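Local coordinates for HD domain-containing protein (Aquifex aeolicus, PDB 2HEK) that is of unknown cellular role but binds zinc and, at separate sites, GDP, and may act as a dGTPase of the HD-domain family, at residues D7-F12 with L166-Y171; R32-L37 with H49-H54; L56-I61 with G159-D164. All blocks are in the same frame, centred on the assembly; numbering follows the deposited sequence.

Contact 1: residues D7-F12 with L166-Y171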
loop_
_atom_site.group_PDB
_atom_site.type_symbol
_atom_site.label_atom_id
_atom_site.label_comp_id
_atom_site.label_asym_id
_atom_site.label_seq_id
_atom_site.Cartn_x
_atom_site.Cartn_y
_atom_site.Cartn_z
ATOM N N ASP A 7 6.197 0.116 14.785
ATOM C CA ASP A 7 6.436 -1.146 14.070
ATOM C C ASP A 7 5.828 -0.936 12.712
ATOM O O ASP A 7 4.603 -0.807 12.612
ATOM C CB ASP A 7 5.753 -2.334 14.792
ATOM C CG ASP A 7 6.110 -3.707 14.167
ATOM O OD1 ASP A 7 6.493 -3.762 12.973
ATOM O OD2 ASP A 7 5.987 -4.759 14.875
ATOM N N PRO A 8 6.663 -0.912 11.649
ATOM C CA PRO A 8 6.122 -0.633 10.299
ATOM C C PRO A 8 5.101 -1.676 9.838
ATOM O O PRO A 8 4.308 -1.386 8.933
ATOM C CB PRO A 8 7.368 -0.686 9.399
ATOM C CG PRO A 8 8.386 -1.498 10.180
ATOM C CD PRO A 8 8.121 -1.132 11.622
ATOM N N LEU A 9 5.064 -2.867 10.471
ATOM C CA LEU A 9 4.051 -3.846 10.102
ATOM C C LEU A 9 2.672 -3.463 10.645
ATOM O O LEU A 9 1.665 -3.799 10.050
ATOM C CB LEU A 9 4.420 -5.253 10.608
ATOM C CG LEU A 9 5.265 -6.096 9.649
ATOM C CD1 LEU A 9 6.657 -5.472 9.326
ATOM C CD2 LEU A 9 5.368 -7.405 10.327
ATOM N N TYR A 10 2.618 -2.785 11.781
ATOM C CA TYR A 10 1.339 -2.658 12.509
ATOM C C TYR A 10 0.995 -1.233 12.848
ATOM O O TYR A 10 -0.093 -0.978 13.329
ATOM C CB TYR A 10 1.408 -3.452 13.838
ATOM C CG TYR A 10 1.707 -4.909 13.587
ATOM C CD1 TYR A 10 2.835 -5.509 14.154
ATOM C CD2 TYR A 10 0.893 -5.675 12.735
ATOM C CE1 TYR A 10 3.139 -6.849 13.903
ATOM C CE2 TYR A 10 1.205 -7.024 12.469
ATOM C CZ TYR A 10 2.301 -7.591 13.073
ATOM O OH TYR A 10 2.602 -8.899 12.841
ATOM N N GLY A 11 1.925 -0.310 12.630
ATOM C CA GLY A 11 1.762 1.073 13.111
ATOM C C GLY A 11 2.470 1.207 14.458
ATOM O O GLY A 11 3.634 1.627 14.532
ATOM N N PHE A 12 1.785 0.842 15.527
ATOM C CA PHE A 12 2.405 0.843 16.885
ATOM C C PHE A 12 2.057 -0.447 17.590
ATOM O O PHE A 12 0.986 -0.991 17.354
ATOM C CB PHE A 12 1.903 2.036 17.702
ATOM C CG PHE A 12 2.457 3.344 17.233
ATOM C CD1 PHE A 12 3.661 3.838 17.764
ATOM C CD2 PHE A 12 1.820 4.068 16.230
ATOM C CE1 PHE A 12 4.187 5.044 17.325
ATOM C CE2 PHE A 12 2.360 5.279 15.773
ATOM C CZ PHE A 12 3.541 5.755 16.321
ATOM N N LEU A 166 5.898 -14.440 8.777
ATOM C CA LEU A 166 5.644 -14.473 7.331
ATOM C C LEU A 166 5.517 -13.059 6.806
ATOM O O LEU A 166 6.135 -12.705 5.803
ATOM C CB LEU A 166 4.388 -15.281 6.962
ATOM C CG LEU A 166 4.503 -16.804 7.140
ATOM C CD1 LEU A 166 3.086 -17.407 6.938
ATOM C CD2 LEU A 166 5.554 -17.409 6.145
ATOM N N ARG A 167 4.712 -12.248 7.491
ATOM C CA ARG A 167 4.526 -10.816 7.123
ATOM C C ARG A 167 5.802 -9.983 7.275
ATOM O O ARG A 167 6.141 -9.150 6.412
ATOM C CB ARG A 167 3.343 -10.200 7.914
ATOM C CG ARG A 167 3.045 -8.667 7.666
ATOM C CD ARG A 167 1.671 -8.047 8.387
ATOM N NE ARG A 167 1.425 -6.744 7.793
ATOM C CZ ARG A 167 0.294 -6.096 7.933
ATOM N NH1 ARG A 167 -0.697 -6.646 8.639
ATOM N NH2 ARG A 167 0.138 -4.924 7.353
ATOM N N ARG A 168 6.523 -10.149 8.377
ATOM C CA ARG A 168 7.720 -9.358 8.593
ATOM C C ARG A 168 8.841 -9.753 7.588
ATOM O O ARG A 168 9.548 -8.880 7.040
ATOM C CB ARG A 168 8.194 -9.523 10.067
ATOM C CG ARG A 168 9.369 -8.586 10.506
ATOM C CD ARG A 168 9.668 -8.673 12.064
ATOM N NE ARG A 168 8.394 -8.489 12.772
ATOM C CZ ARG A 168 7.866 -7.311 13.076
ATOM N NH1 ARG A 168 8.527 -6.176 12.826
ATOM N NH2 ARG A 168 6.672 -7.275 13.627
ATOM N N ASP A 169 9.014 -11.065 7.363
ATOM C CA ASP A 169 10.001 -11.563 6.404
ATOM C C ASP A 169 9.688 -10.994 5.024
ATOM O O ASP A 169 10.596 -10.534 4.350
ATOM C CB ASP A 169 10.046 -13.101 6.376
ATOM C CG ASP A 169 10.565 -13.714 7.698
ATOM O OD1 ASP A 169 11.048 -12.978 8.575
ATOM O OD2 ASP A 169 10.475 -14.946 7.864
ATOM N N ALA A 170 8.407 -10.958 4.640
ATOM C CA ALA A 170 8.009 -10.443 3.310
ATOM C C ALA A 170 8.310 -8.953 3.246
ATOM O O ALA A 170 8.801 -8.469 2.257
ATOM C CB ALA A 170 6.542 -10.661 3.067
ATOM N N TYR A 171 7.994 -8.229 4.315
ATOM C CA TYR A 171 8.134 -6.774 4.361
ATOM C C TYR A 171 9.600 -6.380 4.214
ATOM O O TYR A 171 9.929 -5.452 3.481
ATOM C CB TYR A 171 7.587 -6.248 5.712
ATOM C CG TYR A 171 7.560 -4.740 5.827
ATOM C CD1 TYR A 171 6.455 -4.013 5.353
ATOM C CD2 TYR A 171 8.632 -4.036 6.450
ATOM C CE1 TYR A 171 6.418 -2.601 5.446
ATOM C CE2 TYR A 171 8.583 -2.638 6.609
ATOM C CZ TYR A 171 7.452 -1.937 6.082
ATOM O OH TYR A 171 7.378 -0.559 6.150
#

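Contact 2: residues R32-L37 with H49-H54. With ZN (zinc ion), chain D; GDP (guanosine-5'-diphosphate), chain H; PO4 (phosphate ion), chain C.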
loop_
_atom_site.group_PDB
_atom_site.type_symbol
_atom_site.label_atom_id
_atom_site.label_comp_id
_atom_site.label_asym_id
_atom_site.label_seq_id
_atom_site.Cartn_x
_atom_site.Cartn_y
_atom_site.Cartn_z
ATOM N N ARG A 32 17.838 -8.428 20.097
ATOM C CA ARG A 32 18.175 -7.304 19.174
ATOM C C ARG A 32 19.438 -7.616 18.388
ATOM O O ARG A 32 19.720 -6.934 17.445
ATOM C CB ARG A 32 18.507 -6.024 19.956
ATOM C CG ARG A 32 17.342 -5.228 20.362
ATOM C CD ARG A 32 17.698 -3.911 20.923
ATOM N NE ARG A 32 16.696 -2.999 20.400
ATOM C CZ ARG A 32 15.909 -2.262 21.140
ATOM N NH1 ARG A 32 16.056 -2.270 22.460
ATOM N NH2 ARG A 32 15.010 -1.496 20.549
ATOM N N TYR A 33 20.221 -8.607 18.810
ATOM C CA TYR A 33 21.540 -8.880 18.189
ATOM C C TYR A 33 21.563 -10.234 17.452
ATOM O O TYR A 33 22.626 -10.814 17.165
ATOM C CB TYR A 33 22.673 -8.671 19.230
ATOM C CG TYR A 33 22.511 -7.291 19.868
ATOM C CD1 TYR A 33 22.845 -6.131 19.148
ATOM C CD2 TYR A 33 21.947 -7.139 21.128
ATOM C CE1 TYR A 33 22.660 -4.850 19.676
ATOM C CE2 TYR A 33 21.730 -5.829 21.679
ATOM C CZ TYR A 33 22.098 -4.697 20.932
ATOM O OH TYR A 33 21.884 -3.396 21.412
ATOM N N VAL A 34 20.363 -10.700 17.109
ATOM C CA VAL A 34 20.169 -11.960 16.381
ATOM C C VAL A 34 19.179 -11.673 15.244
ATOM O O VAL A 34 17.993 -11.489 15.503
ATOM C CB VAL A 34 19.538 -13.074 17.296
ATOM C CG1 VAL A 34 19.270 -14.373 16.496
ATOM C CG2 VAL A 34 20.408 -13.394 18.554
ATOM N N LYS A 35 19.655 -11.653 14.003
ATOM C CA LYS A 35 18.787 -11.492 12.841
ATOM C C LYS A 35 17.823 -12.649 12.726
ATOM O O LYS A 35 18.209 -13.818 12.896
ATOM C CB LYS A 35 19.611 -11.381 11.548
ATOM C CG LYS A 35 20.325 -10.018 11.403
ATOM C CD LYS A 35 20.962 -9.861 10.011
ATOM C CE LYS A 35 22.146 -8.869 10.014
ATOM N NZ LYS A 35 23.256 -9.343 10.949
ATOM N N GLN A 36 16.569 -12.313 12.439
ATOM C CA GLN A 36 15.497 -13.262 12.288
ATOM C C GLN A 36 15.876 -14.323 11.268
ATOM O O GLN A 36 15.642 -15.520 11.495
ATOM C CB GLN A 36 14.221 -12.524 11.861
ATOM C CG GLN A 36 13.012 -13.429 11.594
ATOM C CD GLN A 36 12.370 -13.939 12.891
ATOM O OE1 GLN A 36 12.667 -13.451 13.991
ATOM N NE2 GLN A 36 11.506 -14.944 12.767
ATOM N N LEU A 37 16.497 -13.900 10.164
ATOM C CA LEU A 37 16.783 -14.805 9.056
ATOM C C LEU A 37 18.267 -15.152 8.872
ATOM O O LEU A 37 18.647 -15.631 7.819
ATOM C CB LEU A 37 16.196 -14.247 7.741
ATOM C CG LEU A 37 14.679 -14.086 7.631
ATOM C CD1 LEU A 37 14.276 -13.545 6.232
ATOM C CD2 LEU A 37 13.959 -15.412 7.845
ATOM N N HIS A 49 15.923 -7.392 9.860
ATOM C CA HIS A 49 15.052 -7.420 11.049
ATOM C C HIS A 49 15.542 -8.486 12.049
ATOM O O HIS A 49 16.160 -9.524 11.644
ATOM C CB HIS A 49 13.601 -7.703 10.656
ATOM C CG HIS A 49 13.451 -8.841 9.679
ATOM N ND1 HIS A 49 12.599 -9.913 9.890
ATOM C CD2 HIS A 49 14.039 -9.061 8.481
ATOM C CE1 HIS A 49 12.668 -10.739 8.860
ATOM N NE2 HIS A 49 13.557 -10.259 8.004
ATOM N N THR A 50 15.302 -8.228 13.343
ATOM C CA THR A 50 15.813 -9.119 14.391
ATOM C C THR A 50 14.717 -9.819 15.166
ATOM O O THR A 50 13.520 -9.490 15.011
ATOM C CB THR A 50 16.721 -8.368 15.387
ATOM O OG1 THR A 50 15.900 -7.642 16.296
ATOM C CG2 THR A 50 17.627 -7.374 14.680
ATOM N N ARG A 51 15.117 -10.808 15.978
ATOM C CA ARG A 51 14.161 -11.569 16.816
ATOM C C ARG A 51 13.444 -10.685 17.847
ATOM O O ARG A 51 12.311 -10.984 18.271
ATOM C CB ARG A 51 14.896 -12.744 17.493
ATOM C CG ARG A 51 15.232 -13.773 16.408
ATOM C CD ARG A 51 15.288 -15.196 16.918
ATOM N NE ARG A 51 15.468 -16.080 15.759
ATOM C CZ ARG A 51 14.498 -16.594 15.006
ATOM N NH1 ARG A 51 13.204 -16.392 15.269
ATOM N NH2 ARG A 51 14.838 -17.341 13.963
ATOM N N PHE A 52 14.082 -9.565 18.182
ATOM C CA PHE A 52 13.502 -8.557 19.118
ATOM C C PHE A 52 12.218 -7.999 18.551
ATOM O O PHE A 52 11.152 -8.079 19.181
ATOM C CB PHE A 52 14.525 -7.451 19.394
ATOM C CG PHE A 52 14.067 -6.399 20.390
ATOM C CD1 PHE A 52 14.426 -6.498 21.730
ATOM C CD2 PHE A 52 13.364 -5.270 19.966
ATOM C CE1 PHE A 52 14.047 -5.515 22.654
ATOM C CE2 PHE A 52 12.940 -4.284 20.869
ATOM C CZ PHE A 52 13.290 -4.420 22.259
ATOM N N GLU A 53 12.269 -7.451 17.343
ATOM C CA GLU A 53 11.041 -6.896 16.771
ATOM C C GLU A 53 10.011 -7.957 16.483
ATOM O O GLU A 53 8.802 -7.707 16.632
ATOM C CB GLU A 53 11.316 -6.108 15.482
ATOM C CG GLU A 53 12.382 -5.001 15.618
ATOM C CD GLU A 53 13.786 -5.487 15.264
ATOM O OE1 GLU A 53 14.063 -5.763 14.058
ATOM O OE2 GLU A 53 14.606 -5.572 16.204
ATOM N N HIS A 54 10.461 -9.108 15.980
ATOM C CA HIS A 54 9.568 -10.258 15.761
ATOM C C HIS A 54 8.805 -10.619 17.067
ATOM O O HIS A 54 7.584 -10.799 17.058
ATOM C CB HIS A 54 10.360 -11.482 15.250
ATOM C CG HIS A 54 9.554 -12.743 15.204
ATOM N ND1 HIS A 54 8.345 -12.828 14.534
ATOM C CD2 HIS A 54 9.782 -13.974 15.735
ATOM C CE1 HIS A 54 7.862 -14.053 14.669
ATOM N NE2 HIS A 54 8.715 -14.763 15.394
HETATM ZN ZN ZN D . 9.176 -16.800 16.292
HETATM P PB GDP H . 10.915 8.033 27.720
HETATM O O1B GDP H . 10.809 9.065 26.611
HETATM O O2B GDP H . 10.598 8.700 29.046
HETATM O O3B GDP H . 9.900 6.927 27.482
HETATM O O3A GDP H . 12.425 7.427 27.772
HETATM P PA GDP H . 12.833 6.000 27.115
HETATM O O1A GDP H . 12.022 4.865 27.711
HETATM O O2A GDP H . 14.310 5.700 27.248
HETATM O "O5'" GDP H . 12.455 6.225 25.563
HETATM C "C5'" GDP H . 12.599 5.197 24.593
HETATM C "C4'" GDP H . 11.291 5.091 23.824
HETATM O "O4'" GDP H . 11.549 4.312 22.659
HETATM C "C3'" GDP H . 10.194 4.379 24.618
HETATM O "O3'" GDP H . 9.120 5.262 24.977
HETATM C "C2'" GDP H . 9.711 3.258 23.710
HETATM O "O2'" GDP H . 8.481 3.630 23.087
HETATM C "C1'" GDP H . 10.786 3.104 22.638
HETATM N N9 GDP H . 11.680 1.921 22.855
HETATM C C8 GDP H . 12.315 1.243 21.872
HETATM N N7 GDP H . 13.058 0.207 22.347
HETATM C C5 GDP H . 12.903 0.199 23.685
HETATM C C6 GDP H . 13.396 -0.620 24.818
HETATM O O6 GDP H . 14.163 -1.572 24.634
HETATM N N1 GDP H . 12.997 -0.299 26.056
HETATM C C2 GDP H . 12.174 0.740 26.322
HETATM N N2 GDP H . 11.818 1.004 27.603
HETATM N N3 GDP H . 11.683 1.539 25.338
HETATM C C4 GDP H . 12.001 1.329 24.022
HETATM P P PO4 C . 10.419 -18.963 15.466
HETATM O O1 PO4 C . 10.906 -19.030 16.901
HETATM O O2 PO4 C . 10.463 -17.554 14.932
HETATM O O3 PO4 C . 11.299 -19.858 14.610
HETATM O O4 PO4 C . 9.048 -19.541 15.386
HETATM O O HOH W 1 15.592 -3.470 17.533
HETATM O O HOH W 2 17.671 -16.590 14.299
HETATM O O HOH W 3 16.707 -11.103 9.456
HETATM O O HOH W 4 8.336 -16.088 18.309
#

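Contact 3: residues L56-I61 with G159-D164. With ZN (zinc ion), chain D.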
loop_
_atom_site.group_PDB
_atom_site.type_symbol
_atom_site.label_atom_id
_atom_site.label_comp_id
_atom_site.label_asym_id
_atom_site.label_seq_id
_atom_site.Cartn_x
_atom_site.Cartn_y
_atom_site.Cartn_z
ATOM N N LEU A 56 8.041 -8.721 19.657
ATOM C CA LEU A 56 7.040 -7.659 19.920
ATOM C C LEU A 56 5.849 -7.848 19.017
ATOM O O LEU A 56 4.710 -7.675 19.425
ATOM C CB LEU A 56 7.648 -6.252 19.662
ATOM C CG LEU A 56 8.776 -5.738 20.572
ATOM C CD1 LEU A 56 9.107 -4.262 20.321
ATOM C CD2 LEU A 56 8.340 -5.887 21.997
ATOM N N GLY A 57 6.118 -8.230 17.773
ATOM C CA GLY A 57 5.055 -8.506 16.796
ATOM C C GLY A 57 4.230 -9.716 17.189
ATOM O O GLY A 57 3.003 -9.707 17.073
ATOM N N VAL A 58 4.890 -10.773 17.664
ATOM C CA VAL A 58 4.132 -11.964 18.160
ATOM C C VAL A 58 3.204 -11.600 19.346
ATOM O O VAL A 58 2.010 -11.960 19.376
ATOM C CB VAL A 58 5.074 -13.122 18.519
ATOM C CG1 VAL A 58 4.261 -14.316 19.071
ATOM C CG2 VAL A 58 5.867 -13.582 17.283
ATOM N N TYR A 59 3.754 -10.864 20.314
ATOM C CA TYR A 59 2.961 -10.313 21.413
ATOM C C TYR A 59 1.734 -9.547 20.866
ATOM O O TYR A 59 0.634 -9.755 21.325
ATOM C CB TYR A 59 3.827 -9.395 22.254
ATOM C CG TYR A 59 3.126 -8.575 23.321
ATOM C CD1 TYR A 59 2.530 -7.330 23.022
ATOM C CD2 TYR A 59 3.112 -9.020 24.659
ATOM C CE1 TYR A 59 1.879 -6.560 24.049
ATOM C CE2 TYR A 59 2.497 -8.264 25.675
ATOM C CZ TYR A 59 1.889 -7.040 25.370
ATOM O OH TYR A 59 1.282 -6.327 26.396
ATOM N N HIS A 60 1.928 -8.669 19.890
ATOM C CA HIS A 60 0.828 -7.871 19.327
ATOM C C HIS A 60 -0.209 -8.725 18.574
ATOM O O HIS A 60 -1.442 -8.558 18.753
ATOM C CB HIS A 60 1.445 -6.825 18.375
ATOM C CG HIS A 60 0.429 -6.060 17.599
ATOM N ND1 HIS A 60 -0.329 -5.058 18.159
ATOM C CD2 HIS A 60 0.036 -6.156 16.305
ATOM C CE1 HIS A 60 -1.150 -4.566 17.242
ATOM N NE2 HIS A 60 -0.940 -5.211 16.108
ATOM N N ILE A 61 0.251 -9.659 17.738
ATOM C CA ILE A 61 -0.692 -10.547 17.044
ATOM C C ILE A 61 -1.429 -11.489 18.018
ATOM O O ILE A 61 -2.629 -11.735 17.857
ATOM C CB ILE A 61 -0.008 -11.366 15.899
ATOM C CG1 ILE A 61 0.414 -10.404 14.798
ATOM C CG2 ILE A 61 -0.992 -12.427 15.278
ATOM C CD1 ILE A 61 -0.786 -9.733 14.068
ATOM N N GLY A 159 -0.829 -19.778 13.829
ATOM C CA GLY A 159 -0.419 -19.149 15.087
ATOM C C GLY A 159 0.155 -17.761 14.907
ATOM O O GLY A 159 0.589 -17.375 13.801
ATOM N N SER A 160 0.167 -16.995 15.988
ATOM C CA SER A 160 0.707 -15.624 15.984
ATOM C C SER A 160 2.185 -15.582 15.603
ATOM O O SER A 160 2.661 -14.604 14.988
ATOM C CB SER A 160 0.509 -15.010 17.372
ATOM O OG SER A 160 1.174 -15.787 18.361
ATOM N N ASP A 161 2.928 -16.622 15.962
ATOM C CA ASP A 161 4.356 -16.687 15.571
ATOM C C ASP A 161 4.525 -16.641 14.041
ATOM O O ASP A 161 5.194 -15.746 13.522
ATOM C CB ASP A 161 4.989 -17.950 16.164
ATOM C CG ASP A 161 6.467 -18.026 15.938
ATOM O OD1 ASP A 161 7.146 -16.995 15.817
ATOM O OD2 ASP A 161 6.981 -19.148 15.909
ATOM N N ARG A 162 3.879 -17.564 13.330
ATOM C CA ARG A 162 3.901 -17.604 11.880
ATOM C C ARG A 162 3.294 -16.378 11.246
ATOM O O ARG A 162 3.842 -15.878 10.285
ATOM C CB ARG A 162 3.108 -18.786 11.344
ATOM C CG ARG A 162 3.852 -20.067 11.366
ATOM C CD ARG A 162 3.066 -21.172 10.637
ATOM N NE ARG A 162 3.893 -22.372 10.504
ATOM C CZ ARG A 162 3.866 -23.410 11.330
ATOM N NH1 ARG A 162 3.029 -23.419 12.366
ATOM N NH2 ARG A 162 4.671 -24.454 11.114
ATOM N N MET A 163 2.162 -15.911 11.749
ATOM C CA MET A 163 1.544 -14.750 11.181
ATOM C C MET A 163 2.520 -13.573 11.220
ATOM O O MET A 163 2.610 -12.808 10.250
ATOM C CB MET A 163 0.259 -14.422 11.928
ATOM C CG MET A 163 -0.961 -15.209 11.466
ATOM S SD MET A 163 -2.510 -14.374 11.883
ATOM C CE MET A 163 -3.643 -15.758 11.842
ATOM N N ASP A 164 3.261 -13.438 12.303
ATOM C CA ASP A 164 4.177 -12.310 12.334
ATOM C C ASP A 164 5.373 -12.542 11.439
ATOM O O ASP A 164 5.738 -11.658 10.659
ATOM C CB ASP A 164 4.698 -11.944 13.723
ATOM C CG ASP A 164 5.582 -10.700 13.659
ATOM O OD1 ASP A 164 6.827 -10.845 13.668
ATOM O OD2 ASP A 164 5.030 -9.592 13.618
HETATM ZN ZN ZN D . 9.176 -16.800 16.292
HETATM O O HOH W 4 8.336 -16.088 18.309
#

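Contact 1: residues D7-F12 with L166-Y171
Asp7 and Arg168 both hold CG anti to the backbone N, and the arginine chain then bends at its third torsion (chi3 -51°), which sets NE off the line of the chain; the two side chains meet tip to tip. Asp7 ends the first strand of a beta hairpin, whose turn combines an Asx turn with a classic beta bulge and docks on helix 160-173 of the helical HD fold. The salt bridge is two-pronged and end-on: Arg168 NH2 donates to the syn lone pair of Asp7 OD2 at 2.9 Å, while NH1 reaches Asp7 OD1 at 3.2 Å, with the carboxylate and guanidinium planes 48° apart. Asp7 OD1 also accepts from Leu9 N at 3.0 Å, from the opposite face of the carboxylate. An aspartate suits this place because one short side chain both closes the turn and pairs with the helix. Arg168 NH2 has a second acidic partner in Asp164, which also takes Tyr10 OH.

Leu9 suits its place because its two methyls can serve two neighbours at once: CD2 lies over one face of the Arg168 guanidinium, 3.5 Å above the plane, and CD1 makes a CH-pi contact 4.1 Å from the centroid of the Tyr171 ring. Beyond it the side chain of Pro8 crosses Tyr171 at about a right angle, while the ring of Tyr171 stacks on Tyr171 of the second subunit. The extended Arg167 slides past Leu9, bringing its CG within 3.8 Å of Leu9 CD2, and Leu9 O sits 3.3 Å above the guanidinium plane of Arg167.

Contact 2: residues R32-L37 with H49-H54
Lys35 faces Thr50 in a single antiparallel bridge, a non-hydrogen-bonded pair framed by Gln36 N to His49 O at 2.9 Å and Arg51 N to Val34 O at 3.0 Å, just where helix 51-69 begins. That helix opens with a capping box: Glu53 OE1 accepts from Thr50 N, and Thr50 OG1 takes a weak bond from Phe52 N. It is also one of the metal-binding helices of the HD domain, and His54, a zinc ligand, fits the first histidine of the HD signature.

At the other end of the contact, the side chains of Arg32 and Phe52 run side by side in the same direction. The guanidinium lies flat on the phenyl face, centres 3.9 Å apart and planes at 19°, a cation-pi stack to which Arg32 CG adds a CH-pi contact. Phe52 thereby holds flat a group whose edge reads guanine: Arg32 NH1 bonds GDP O6 at 3.0 Å and NH2 bonds GDP N7 at 3.2 Å, the latter nearly straight. An arginine suits this role because two donors in one plane match two acceptors of the base; Gln29, Asp24 and Lys3 bind the nucleotide too.

Toward the metal, Gln36 bends at its second torsion (chi2 76°), and its amide packs on His54, with NE2 over one face of the imidazole. Its OE1 comes within 3.3 Å of His54 CB. Arg51 crosses Gln36 at about a right angle; its NH1 pairs with Asp85 and donates to O2 of a phosphate ion, probably from the crystallisation liquor, at 3.0 Å. His54 is oriented from behind by Asp164, which bonds ND1, leaving His54 NE2 to bind the zinc ion at 2.3 Å.

Contact 3: residues L56-I61 with G159-D164
Val58 forks over the first turn of the other helix, its two methyls meeting different residues. With CG1 anti to the backbone N (chi1 178°), that methyl lies 3.5 Å from Ser160 OG, a van der Waals contact; the hydroxyl finds its polar partner in Thr62. CG2 takes the other side, 3.9 Å from Asp161 CA and equally near OD1 of the same residue, and it also reaches CB of Asp164. A beta-branched residue suits the place, its two methyls serving two directions with little freedom to turn. An alanine here would probably open a gap against Ser160 and leave the Asp161 carboxylate and the Asp164 CB without the apolar surface that CG2 gives them.

One turn further on, Ile61 points its CB toward the partner helix, and CG2 settles 3.6 Å from Ser160 CB; it touches Met163 CB more loosely at 4.1 Å. Small Ser160 lets the backbones come near, the short axes of helices 56-61 and 160-164 approaching to 8.4 Å at 120°. These are two helices of the HD-domain bundle, and each carries a metal ligand: His54 lies on helix 51-69, while Asp161 fits the closing aspartate of the HD signature. The CB of Asp161 points away from helix 56-61, and its OD1 binds the zinc ion at 2.1 Å.

Asp164 instead turns its carboxylate to Gly57. CG stands anti to the backbone N (chi1 -177°); the polar partners of this carboxylate, Tyr10, Arg168 and His54, lie beyond the two segments. Its OD2 comes 3.4 Å from Gly57 CA, where any CB would clash with it, so glycine suits the position.

How the contacts relate
Contacts 1 and 3 share helix 160-173 and contacts 2 and 3 share helix 51-69; the centre of contact 3 is about 10 Å from that of contact 1 and about 13 Å from that of contact 2. Asp164 joins all three, with Tyr10 OH of contact 1 probably bonded 2.6 Å from its OD2 and His54 ND1 of contact 2 lying 2.6 Å from its OD1. The zinc ion sits between contacts 2 and 3, which also share a water ligand, and Asp85 also belongs to the zinc site. Contact 1 lies farther off, the Arg168 side chain about 9 Å from the zinc ion. Contact 2 also spans to the nucleotide: GDP O6 is 18.1 Å from the zinc ion.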